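Local coordinates for protein signal recognition particle receptor FtsY (Sulfolobus acidocaldarius, PDB 5L3S) that serves as the receptor for the signal recognition particle, belonging to the SRP54-type family and built on a P-loop fold, at residues 107-112 with 193-198; 135-140 with 169-174; 215-220 with 241-246. All coordinates share one frame; numbering follows the deposited sequence.

Interaction 1 of 3, residues 107-112 with 193-198. With GNP (phosphoaminophosphonic acid-guanylate ester), chain R; GNP (phosphoaminophosphonic acid-guanylate ester), chain I.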
loop_
_atom_site.group_PDB
_atom_site.type_symbol
_atom_site.label_atom_id
_atom_site.label_comp_id
_atom_site.label_asym_id
_atom_site.label_seq_id
_atom_site.Cartn_x
_atom_site.Cartn_y
_atom_site.Cartn_z
ATOM N N PHE B 107 -12.502 -6.941 -4.683
ATOM C CA PHE B 107 -11.514 -6.567 -5.700
ATOM C C PHE B 107 -10.653 -5.390 -5.245
ATOM O O PHE B 107 -10.910 -4.775 -4.209
ATOM C CB PHE B 107 -12.183 -6.283 -7.067
ATOM C CG PHE B 107 -13.324 -5.271 -7.015
ATOM C CD1 PHE B 107 -13.071 -3.900 -7.050
ATOM C CD2 PHE B 107 -14.653 -5.701 -7.005
ATOM C CE1 PHE B 107 -14.123 -2.974 -7.018
ATOM C CE2 PHE B 107 -15.700 -4.790 -6.974
ATOM C CZ PHE B 107 -15.434 -3.424 -6.978
ATOM N N GLY B 108 -9.621 -5.083 -6.009
ATOM C CA GLY B 108 -8.745 -3.974 -5.637
ATOM C C GLY B 108 -7.400 -4.192 -6.305
ATOM O O GLY B 108 -7.202 -5.201 -6.990
ATOM N N VAL B 109 -6.464 -3.264 -6.104
ATOM C CA VAL B 109 -5.178 -3.376 -6.781
ATOM C C VAL B 109 -4.301 -4.464 -6.175
ATOM O O VAL B 109 -4.596 -5.006 -5.112
ATOM C CB VAL B 109 -4.408 -2.007 -6.826
ATOM C CG1 VAL B 109 -5.293 -0.919 -7.409
ATOM C CG2 VAL B 109 -3.928 -1.606 -5.452
ATOM N N ASN B 110 -3.217 -4.792 -6.866
ATOM C CA ASN B 110 -2.347 -5.879 -6.440
ATOM C C ASN B 110 -1.760 -5.733 -5.058
ATOM O O ASN B 110 -1.222 -4.677 -4.711
ATOM C CB ASN B 110 -1.193 -6.017 -7.442
ATOM C CG ASN B 110 -1.692 -6.152 -8.833
ATOM O OD1 ASN B 110 -2.023 -5.152 -9.484
ATOM N ND2 ASN B 110 -1.784 -7.396 -9.310
ATOM N N GLY B 111 -1.848 -6.808 -4.284
ATOM C CA GLY B 111 -1.155 -6.905 -3.008
ATOM C C GLY B 111 -1.842 -6.233 -1.812
ATOM O O GLY B 111 -1.325 -6.319 -0.691
ATOM N N VAL B 112 -2.984 -5.575 -2.023
ATOM C CA VAL B 112 -3.649 -4.837 -0.916
ATOM C C VAL B 112 -4.201 -5.704 0.217
ATOM O O VAL B 112 -4.343 -5.238 1.357
ATOM C CB VAL B 112 -4.812 -3.912 -1.401
ATOM C CG1 VAL B 112 -4.263 -2.749 -2.205
ATOM C CG2 VAL B 112 -5.904 -4.708 -2.184
ATOM N N GLY B 193 -5.510 -9.314 -8.366
ATOM C CA GLY B 193 -5.161 -7.903 -8.288
ATOM C C GLY B 193 -5.198 -7.319 -9.685
ATOM O O GLY B 193 -4.891 -7.996 -10.667
ATOM N N ARG B 194 -5.588 -6.058 -9.784
ATOM C CA ARG B 194 -5.628 -5.385 -11.075
ATOM C C ARG B 194 -5.530 -3.891 -10.830
ATOM O O ARG B 194 -6.074 -3.391 -9.846
ATOM C CB ARG B 194 -6.914 -5.740 -11.845
ATOM C CG ARG B 194 -8.220 -5.095 -11.317
ATOM C CD ARG B 194 -9.463 -5.865 -11.813
ATOM N NE ARG B 194 -9.438 -7.192 -11.226
ATOM C CZ ARG B 194 -9.527 -8.331 -11.904
ATOM N NH1 ARG B 194 -9.704 -8.335 -13.222
ATOM N NH2 ARG B 194 -9.443 -9.474 -11.245
ATOM N N MET B 195 -4.822 -3.183 -11.704
ATOM C CA MET B 195 -4.812 -1.726 -11.631
ATOM C C MET B 195 -6.134 -1.156 -12.113
ATOM O O MET B 195 -6.728 -1.643 -13.073
ATOM C CB MET B 195 -3.666 -1.134 -12.464
ATOM C CG MET B 195 -2.278 -1.379 -11.895
ATOM S SD MET B 195 -2.072 -0.643 -10.251
ATOM C CE MET B 195 -2.918 0.897 -10.483
ATOM N N HIS B 196 -6.580 -0.101 -11.448
ATOM C CA HIS B 196 -7.812 0.579 -11.808
ATOM C C HIS B 196 -7.755 1.195 -13.209
ATOM O O HIS B 196 -8.791 1.469 -13.800
ATOM C CB HIS B 196 -8.156 1.633 -10.744
ATOM C CG HIS B 196 -6.994 2.503 -10.359
ATOM N ND1 HIS B 196 -5.856 2.005 -9.758
ATOM C CD2 HIS B 196 -6.802 3.840 -10.483
ATOM C CE1 HIS B 196 -5.015 3.003 -9.527
ATOM N NE2 HIS B 196 -5.561 4.123 -9.964
ATOM N N ILE B 197 -6.549 1.391 -13.748
ATOM C CA ILE B 197 -6.386 1.957 -15.087
ATOM C C ILE B 197 -6.069 0.901 -16.154
ATOM O O ILE B 197 -5.792 1.229 -17.303
ATOM C CB ILE B 197 -5.279 3.044 -15.131
ATOM C CG1 ILE B 197 -3.963 2.496 -14.578
ATOM C CG2 ILE B 197 -5.730 4.303 -14.370
ATOM C CD1 ILE B 197 -2.785 3.435 -14.743
ATOM N N ASP B 198 -6.105 -0.367 -15.766
ATOM C CA ASP B 198 -5.873 -1.454 -16.712
ATOM C C ASP B 198 -7.209 -1.820 -17.356
ATOM O O ASP B 198 -8.010 -2.537 -16.764
ATOM C CB ASP B 198 -5.279 -2.653 -15.966
ATOM C CG ASP B 198 -4.854 -3.780 -16.892
ATOM O OD1 ASP B 198 -5.447 -3.950 -17.976
ATOM O OD2 ASP B 198 -3.919 -4.504 -16.518
HETATM P PG GNP R . -2.953 -10.285 -4.878
HETATM O O1G GNP R . -3.992 -11.374 -5.012
HETATM O O2G GNP R . -1.604 -10.697 -5.450
HETATM O O3G GNP R . -3.318 -8.986 -5.563
HETATM N N3B GNP R . -2.739 -9.976 -3.323
HETATM P PB GNP R . -4.001 -9.779 -2.316
HETATM O O1B GNP R . -4.925 -10.905 -2.456
HETATM O O2B GNP R . -4.617 -8.469 -2.578
HETATM O O3A GNP R . -3.393 -9.778 -0.930
HETATM P PA GNP R . -3.004 -10.955 -0.023
HETATM O O1A GNP R . -4.207 -11.486 0.697
HETATM O O2A GNP R . -2.169 -11.951 -0.763
HETATM O "O5'" GNP R . -2.157 -10.304 1.125
HETATM C "C5'" GNP R . -0.849 -9.693 0.886
HETATM C "C4'" GNP R . -0.061 -9.700 2.184
HETATM O "O4'" GNP R . -0.625 -8.724 3.137
HETATM C "C3'" GNP R . -0.073 -11.030 2.910
HETATM O "O3'" GNP R . 1.181 -11.209 3.544
HETATM C "C2'" GNP R . -1.171 -10.842 3.971
HETATM O "O2'" GNP R . -0.954 -11.677 5.094
HETATM C "C1'" GNP R . -0.855 -9.388 4.356
HETATM N N9 GNP R . -1.980 -8.726 5.015
HETATM C C8 GNP R . -3.286 -8.653 4.611
HETATM N N7 GNP R . -4.056 -7.956 5.428
HETATM C C5 GNP R . -3.175 -7.547 6.425
HETATM C C6 GNP R . -3.412 -6.772 7.581
HETATM O O6 GNP R . -4.504 -6.308 7.939
HETATM N N1 GNP R . -2.256 -6.593 8.346
HETATM C C2 GNP R . -1.010 -7.092 7.997
HETATM N N2 GNP R . 0.011 -6.843 8.816
HETATM N N3 GNP R . -0.784 -7.822 6.911
HETATM C C4 GNP R . -1.903 -8.012 6.185
HETATM P PG GNP I . 3.984 -11.010 0.809
HETATM O O1G GNP I . 2.611 -11.442 1.346
HETATM O O2G GNP I . 4.967 -12.147 0.790
HETATM O O3G GNP I . 4.394 -9.828 1.664
HETATM N N3B GNP I . 3.740 -10.429 -0.676
HETATM P PB GNP I . 4.965 -9.980 -1.682
HETATM O O1B GNP I . 5.773 -11.182 -1.852
HETATM O O2B GNP I . 5.605 -8.756 -1.152
HETATM O O3A GNP I . 4.307 -9.543 -3.011
HETATM P PA GNP I . 3.816 -10.483 -4.171
HETATM O O1A GNP I . 2.941 -11.564 -3.678
HETATM O O2A GNP I . 4.988 -10.893 -4.980
HETATM O "O5'" GNP I . 3.009 -9.527 -5.124
HETATM C "C5'" GNP I . 1.863 -8.795 -4.676
HETATM C "C4'" GNP I . 1.030 -8.474 -5.910
HETATM O "O4'" GNP I . 1.648 -7.412 -6.677
HETATM C "C3'" GNP I . 0.891 -9.626 -6.905
HETATM O "O3'" GNP I . -0.403 -9.579 -7.468
HETATM C "C2'" GNP I . 1.932 -9.309 -7.989
HETATM O "O2'" GNP I . 1.537 -9.852 -9.232
HETATM C "C1'" GNP I . 1.811 -7.789 -8.028
HETATM N N9 GNP I . 2.953 -6.998 -8.507
HETATM C C8 GNP I . 4.276 -7.030 -8.117
HETATM N N7 GNP I . 5.012 -6.114 -8.725
HETATM C C5 GNP I . 4.106 -5.424 -9.555
HETATM C C6 GNP I . 4.259 -4.348 -10.471
HETATM O O6 GNP I . 5.299 -3.714 -10.771
HETATM N N1 GNP I . 3.050 -3.998 -11.078
HETATM C C2 GNP I . 1.844 -4.609 -10.845
HETATM N N2 GNP I . 0.764 -4.179 -11.519
HETATM N N3 GNP I . 1.709 -5.617 -10.010
HETATM C C4 GNP I . 2.847 -5.972 -9.409
HETATM O O HOH W 1 -9.445 -7.264 -8.313
#
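Gly108 and Arg194 join the two loops through a weak backbone hydrogen bond from Arg194 N to Gly108 O, 3.3 Å long. One residue on, Val109 CA directs its hydrogen at Arg194 O across 3.2 Å. A bridging water adds a third polar link: it accepts from Arg194 NE, 2.9 Å away and in the guanidinium plane, and from Gly108 N. The far end of that guanidinium is secured elsewhere, with NH1 bonded to Leu201 O.

Apolar contact gathers on Val109. Its CG1 sits anti to the carbonyl carbon (chi1 -53°), where it packs 3.8 Å from His196 ND1, and Met195 CE approaches the same methyl. His196 ND1 is buried here without a polar partner, whereas NE2 bonds to a side chain of the other protein chain.

Nucleotide contacts make this loop pair part of the GNP pocket, with Gly108 opening what is consistent with a P-loop (Walker A). Gly111 N donates a nearly straight bond (2.9 Å, 167°) to O3G of the chain R GNP, while Asn110 ND2 reaches O3' of the chain I GNP at 3.2 Å. Gly193 CA lies 3.5 Å from the same O3G and also packs against Asn110.

The loop 107-112 runs from strand 102-107 toward helix 114-127, the loop 193-198 from strand 186-191 to helix 199-212, and helix 228-239 packs against Val109 and His196.

Interaction 2 of 3, residues 135-140 with 169-174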
loop_
_atom_site.group_PDB
_atom_site.type_symbol
_atom_site.label_atom_id
_atom_site.label_comp_id
_atom_site.label_asym_id
_atom_site.label_seq_id
_atom_site.Cartn_x
_atom_site.Cartn_y
_atom_site.Cartn_z
ATOM N N ALA B 135 -15.112 -18.858 -3.877
ATOM C CA ALA B 135 -14.785 -19.016 -5.286
ATOM C C ALA B 135 -13.354 -18.525 -5.522
ATOM O O ALA B 135 -13.045 -17.346 -5.295
ATOM C CB ALA B 135 -15.749 -18.216 -6.134
ATOM N N ALA B 136 -12.491 -19.426 -5.984
ATOM C CA ALA B 136 -11.102 -19.090 -6.306
ATOM C C ALA B 136 -11.012 -18.460 -7.688
ATOM O O ALA B 136 -10.483 -19.057 -8.623
ATOM C CB ALA B 136 -10.227 -20.333 -6.221
ATOM N N SER B 137 -11.524 -17.241 -7.818
ATOM C CA SER B 137 -11.617 -16.595 -9.128
ATOM C C SER B 137 -10.400 -15.730 -9.527
ATOM O O SER B 137 -10.466 -15.006 -10.510
ATOM C CB SER B 137 -12.923 -15.802 -9.251
ATOM O OG SER B 137 -14.029 -16.672 -9.478
ATOM N N ASP B 138 -9.311 -15.800 -8.758
ATOM C CA ASP B 138 -7.991 -15.380 -9.265
ATOM C C ASP B 138 -7.369 -16.586 -9.941
ATOM O O ASP B 138 -6.813 -17.460 -9.276
ATOM C CB ASP B 138 -7.071 -14.916 -8.140
ATOM C CG ASP B 138 -5.669 -14.512 -8.631
ATOM O OD1 ASP B 138 -5.316 -14.747 -9.809
ATOM O OD2 ASP B 138 -4.905 -13.963 -7.809
ATOM N N THR B 139 -7.458 -16.630 -11.262
ATOM C CA THR B 139 -6.944 -17.769 -12.011
ATOM C C THR B 139 -5.635 -17.392 -12.701
ATOM O O THR B 139 -5.135 -18.115 -13.565
ATOM C CB THR B 139 -7.951 -18.231 -13.082
ATOM O OG1 THR B 139 -8.206 -17.148 -13.982
ATOM C CG2 THR B 139 -9.284 -18.644 -12.434
ATOM N N PHE B 140 -5.074 -16.258 -12.324
ATOM C CA PHE B 140 -3.871 -15.764 -13.005
ATOM C C PHE B 140 -2.588 -15.889 -12.192
ATOM O O PHE B 140 -1.572 -16.394 -12.681
ATOM C CB PHE B 140 -4.038 -14.305 -13.443
ATOM C CG PHE B 140 -2.741 -13.645 -13.861
ATOM C CD1 PHE B 140 -2.277 -13.764 -15.162
ATOM C CD2 PHE B 140 -1.981 -12.920 -12.948
ATOM C CE1 PHE B 140 -1.071 -13.176 -15.548
ATOM C CE2 PHE B 140 -0.780 -12.338 -13.325
ATOM C CZ PHE B 140 -0.333 -12.457 -14.628
ATOM N N ALA B 169 -14.842 -16.024 -14.441
ATOM C CA ALA B 169 -16.299 -16.027 -14.474
ATOM C C ALA B 169 -16.867 -17.436 -14.378
ATOM O O ALA B 169 -17.917 -17.653 -13.773
ATOM C CB ALA B 169 -16.807 -15.343 -15.743
ATOM N N SER B 170 -16.181 -18.395 -15.000
ATOM C CA SER B 170 -16.620 -19.778 -14.980
ATOM C C SER B 170 -16.477 -20.320 -13.557
ATOM O O SER B 170 -17.356 -21.035 -13.074
ATOM C CB SER B 170 -15.792 -20.615 -15.960
ATOM O OG SER B 170 -15.993 -22.000 -15.732
ATOM N N VAL B 171 -15.378 -19.969 -12.886
ATOM C CA VAL B 171 -15.185 -20.395 -11.497
ATOM C C VAL B 171 -16.304 -19.845 -10.596
ATOM O O VAL B 171 -16.889 -20.582 -9.800
ATOM C CB VAL B 171 -13.807 -19.986 -10.930
ATOM C CG1 VAL B 171 -13.677 -20.444 -9.471
ATOM C CG2 VAL B 171 -12.670 -20.581 -11.767
ATOM N N ALA B 172 -16.611 -18.558 -10.741
ATOM C CA ALA B 172 -17.674 -17.927 -9.948
ATOM C C ALA B 172 -19.046 -18.521 -10.232
ATOM O O ALA B 172 -19.832 -18.775 -9.311
ATOM C CB ALA B 172 -17.683 -16.397 -10.164
ATOM N N PHE B 173 -19.342 -18.728 -11.511
ATOM C CA PHE B 173 -20.580 -19.365 -11.921
ATOM C C PHE B 173 -20.756 -20.741 -11.257
ATOM O O PHE B 173 -21.829 -21.037 -10.723
ATOM C CB PHE B 173 -20.643 -19.482 -13.448
ATOM C CG PHE B 173 -21.934 -20.052 -13.964
ATOM C CD1 PHE B 173 -23.004 -19.222 -14.259
ATOM C CD2 PHE B 173 -22.074 -21.414 -14.165
ATOM C CE1 PHE B 173 -24.206 -19.751 -14.739
ATOM C CE2 PHE B 173 -23.271 -21.949 -14.639
ATOM C CZ PHE B 173 -24.337 -21.114 -14.927
ATOM N N ASP B 174 -19.703 -21.560 -11.278
ATOM C CA ASP B 174 -19.740 -22.899 -10.687
ATOM C C ASP B 174 -19.922 -22.837 -9.177
ATOM O O ASP B 174 -20.639 -23.640 -8.602
ATOM C CB ASP B 174 -18.447 -23.658 -10.992
ATOM C CG ASP B 174 -18.392 -24.187 -12.411
ATOM O OD1 ASP B 174 -19.314 -23.896 -13.207
ATOM O OD2 ASP B 174 -17.414 -24.896 -12.723
#
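Val171 reaches from its helix onto Ala136 and Ser137, and has more surface buried by the contact than any other residue here. With CG1 anti to the backbone N (chi1 179°), that methyl comes 3.6 Å from Ala136 O, an oxygen that also accepts from Gln145. The other branch, CG2, meets Thr139 CG2 tip to tip at 4.0 Å.

Ser137 is the second main contributor. Its OG lies 3.6 Å from Val171 CB and 3.7 Å from Ala172 CB, a hydroxyl set against aliphatic carbons. Although Ala172 N is also near, the angle is too poor for a hydrogen bond; OG is instead bonded to Pro168 O, just ahead of the segment, which ties Ser137 to the start of the helix.

Ala172 completes the packing, its CA 4.3 Å from Ala135 CB. The axes of the short strand and helix segments approach to 7.2 Å; their nearly antiparallel course, at 171°, is that of a helix packed on a sheet in an alpha/beta fold.

Ile189 of strand 186-191 touches Ala135, Ser137 and Ala172, so strand 132-137 and helix 168-181 share that neighbour, while helix 144-155 meets Ala136 and helix 199-212 flanks Ala169.

Interaction 3 of 3, residues 215-220 with 241-246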
loop_
_atom_site.group_PDB
_atom_site.type_symbol
_atom_site.label_atom_id
_atom_site.label_comp_id
_atom_site.label_asym_id
_atom_site.label_seq_id
_atom_site.Cartn_x
_atom_site.Cartn_y
_atom_site.Cartn_z
ATOM N N ASP B 215 -24.439 -9.548 -4.581
ATOM C CA ASP B 215 -25.330 -8.795 -3.720
ATOM C C ASP B 215 -24.560 -7.708 -2.980
ATOM O O ASP B 215 -25.147 -6.745 -2.506
ATOM C CB ASP B 215 -26.025 -9.725 -2.733
ATOM C CG ASP B 215 -26.845 -10.789 -3.430
ATOM O OD1 ASP B 215 -27.969 -10.470 -3.850
ATOM O OD2 ASP B 215 -26.357 -11.927 -3.576
ATOM N N PHE B 216 -23.247 -7.860 -2.892
ATOM C CA PHE B 216 -22.416 -6.875 -2.198
ATOM C C PHE B 216 -21.058 -6.849 -2.863
ATOM O O PHE B 216 -20.496 -7.898 -3.145
ATOM C CB PHE B 216 -22.264 -7.250 -0.720
ATOM C CG PHE B 216 -22.024 -6.071 0.200
ATOM C CD1 PHE B 216 -23.026 -5.142 0.438
ATOM C CD2 PHE B 216 -20.810 -5.922 0.852
ATOM C CE1 PHE B 216 -22.813 -4.061 1.291
ATOM C CE2 PHE B 216 -20.589 -4.846 1.706
ATOM C CZ PHE B 216 -21.599 -3.913 1.926
ATOM N N ARG B 217 -20.519 -5.652 -3.107
ATOM C CA ARG B 217 -19.207 -5.532 -3.735
ATOM C C ARG B 217 -18.271 -4.758 -2.801
ATOM O O ARG B 217 -18.622 -3.682 -2.343
ATOM C CB ARG B 217 -19.302 -4.766 -5.058
ATOM C CG ARG B 217 -20.253 -5.309 -6.093
ATOM C CD ARG B 217 -20.303 -4.351 -7.268
ATOM N NE ARG B 217 -21.240 -4.782 -8.294
ATOM C CZ ARG B 217 -21.387 -4.189 -9.474
ATOM N NH1 ARG B 217 -20.656 -3.124 -9.785
ATOM N NH2 ARG B 217 -22.272 -4.661 -10.345
ATOM N N ILE B 218 -17.093 -5.311 -2.525
ATOM C CA ILE B 218 -16.176 -4.703 -1.575
ATOM C C ILE B 218 -14.835 -4.389 -2.230
ATOM O O ILE B 218 -14.155 -5.281 -2.728
ATOM C CB ILE B 218 -15.917 -5.606 -0.355
ATOM C CG1 ILE B 218 -17.240 -5.925 0.359
ATOM C CG2 ILE B 218 -14.940 -4.931 0.611
ATOM C CD1 ILE B 218 -17.082 -6.840 1.556
ATOM N N LEU B 219 -14.478 -3.112 -2.219
ATOM C CA LEU B 219 -13.160 -2.680 -2.659
ATOM C C LEU B 219 -12.212 -2.803 -1.482
ATOM O O LEU B 219 -12.532 -2.378 -0.365
ATOM C CB LEU B 219 -13.212 -1.231 -3.141
ATOM C CG LEU B 219 -11.839 -0.584 -3.417
ATOM C CD1 LEU B 219 -11.128 -1.275 -4.559
ATOM C CD2 LEU B 219 -12.000 0.946 -3.654
ATOM N N ILE B 220 -11.050 -3.407 -1.721
ATOM C CA ILE B 220 -10.012 -3.458 -0.699
ATOM C C ILE B 220 -8.970 -2.351 -0.937
ATOM O O ILE B 220 -8.445 -2.220 -2.035
ATOM C CB ILE B 220 -9.316 -4.830 -0.664
ATOM C CG1 ILE B 220 -10.353 -5.960 -0.519
ATOM C CG2 ILE B 220 -8.312 -4.871 0.477
ATOM C CD1 ILE B 220 -11.251 -5.782 0.697
ATOM N N GLY B 241 -17.924 0.282 -9.807
ATOM C CA GLY B 241 -18.926 0.484 -8.765
ATOM C C GLY B 241 -18.763 -0.524 -7.633
ATOM O O GLY B 241 -18.483 -1.703 -7.873
ATOM N N TYR B 242 -18.901 -0.064 -6.394
ATOM C CA TYR B 242 -18.824 -0.956 -5.234
ATOM C C TYR B 242 -19.689 -0.389 -4.110
ATOM O O TYR B 242 -20.140 0.758 -4.183
ATOM C CB TYR B 242 -17.380 -1.159 -4.766
ATOM C CG TYR B 242 -16.626 0.136 -4.519
ATOM C CD1 TYR B 242 -15.916 0.753 -5.551
ATOM C CD2 TYR B 242 -16.626 0.742 -3.266
ATOM C CE1 TYR B 242 -15.232 1.944 -5.349
ATOM C CE2 TYR B 242 -15.936 1.937 -3.048
ATOM C CZ TYR B 242 -15.239 2.527 -4.100
ATOM O OH TYR B 242 -14.562 3.707 -3.913
ATOM N N ASP B 243 -19.911 -1.186 -3.069
ATOM C CA ASP B 243 -20.830 -0.803 -1.994
ATOM C C ASP B 243 -20.104 -0.305 -0.746
ATOM O O ASP B 243 -20.603 0.569 -0.034
ATOM C CB ASP B 243 -21.715 -1.989 -1.618
ATOM C CG ASP B 243 -22.525 -2.499 -2.789
ATOM O OD1 ASP B 243 -23.380 -1.739 -3.278
ATOM O OD2 ASP B 243 -22.309 -3.652 -3.219
ATOM N N ALA B 244 -18.940 -0.887 -0.472
ATOM C CA ALA B 244 -18.177 -0.550 0.729
ATOM C C ALA B 244 -16.689 -0.878 0.584
ATOM O O ALA B 244 -16.267 -1.509 -0.380
ATOM C CB ALA B 244 -18.743 -1.251 1.939
ATOM N N VAL B 245 -15.905 -0.449 1.569
ATOM C CA VAL B 245 -14.467 -0.648 1.526
ATOM C C VAL B 245 -14.041 -1.386 2.787
ATOM O O VAL B 245 -14.604 -1.160 3.868
ATOM C CB VAL B 245 -13.758 0.731 1.465
ATOM C CG1 VAL B 245 -12.275 0.615 1.782
ATOM C CG2 VAL B 245 -13.982 1.376 0.101
ATOM N N ILE B 246 -13.055 -2.262 2.650
ATOM C CA ILE B 246 -12.311 -2.751 3.802
ATOM C C ILE B 246 -10.872 -2.220 3.697
ATOM O O ILE B 246 -10.240 -2.345 2.654
ATOM C CB ILE B 246 -12.351 -4.304 3.891
ATOM C CG1 ILE B 246 -13.776 -4.768 4.254
ATOM C CG2 ILE B 246 -11.331 -4.820 4.916
ATOM C CD1 ILE B 246 -13.979 -6.307 4.216
#
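Phe216 and Asp243 meet with ring and carboxylate planes 24° apart, and Asp243 CB sits over one face of the ring, offset toward its rim, 3.7 Å from CE1. The ring's CZ touches Ala244 CB. From the same aspartate, OD2 accepts from Arg217 N at 2.7 Å through its anti lone pair, fixing the carboxylate beside the start of the strand. Arg217 O accepts from Asp243 N at 2.9 Å and, weakly, from Ala244 N.

Arg217 runs extended from CG to NE and stretches past Asp243, the guanidinium turned 59° from the carboxylate. NH1 donates to Gly241 O at 3.2 Å; the oxygen lies in the guanidinium plane, but the donor stands above the carbonyl plane. NH1 also bonds to a glycerol, probably from the crystallisation liquor.

Strand 216-222, helix 228-239 and strand 244-248 form a beta-alpha-beta unit of the P-loop fold, its two strands parallel neighbours in the sheet. Leu219 N donates to Ala244 O at 3.0 Å, and Leu219 O receives Ile246 N.

On the sheet side of Leu219 and Val245, Leu219 CB stands over the centre of the Tyr242 ring, while CD2 comes 3.6 Å from Tyr242 CZ. Tyr242 OH is bonded to Ala233 O of the intervening helix. On the other side, Ile218 CG2 abuts Ile246 CG1 at 3.8 Å. Ile220 and Ile246 lie side by side, with Ile220 CD1 3.7 Å from Ile246 CB.

All three contacts are buried, but their chemistry differs. Interaction 3, nearest the centre of the chain, pairs two neighbouring strands and combines regular backbone bonding with side-chain packing on both sheet faces. Interaction 2 lies farthest out, about 23 Å from that centre, and joins strand 132-137 to helix 168-181 by van der Waals packing. Interaction 1 links two loops beside GNP, where weak backbone bonding, a bridging water and the Asn110 and Val109 side chains act together. It touches interaction 3 directly: Phe107 pairs by probable backbone hydrogen bonds with Ile218 and Ile220. Interactions 2 and 3 share the main sheet without touching, their centres about 18 Å apart.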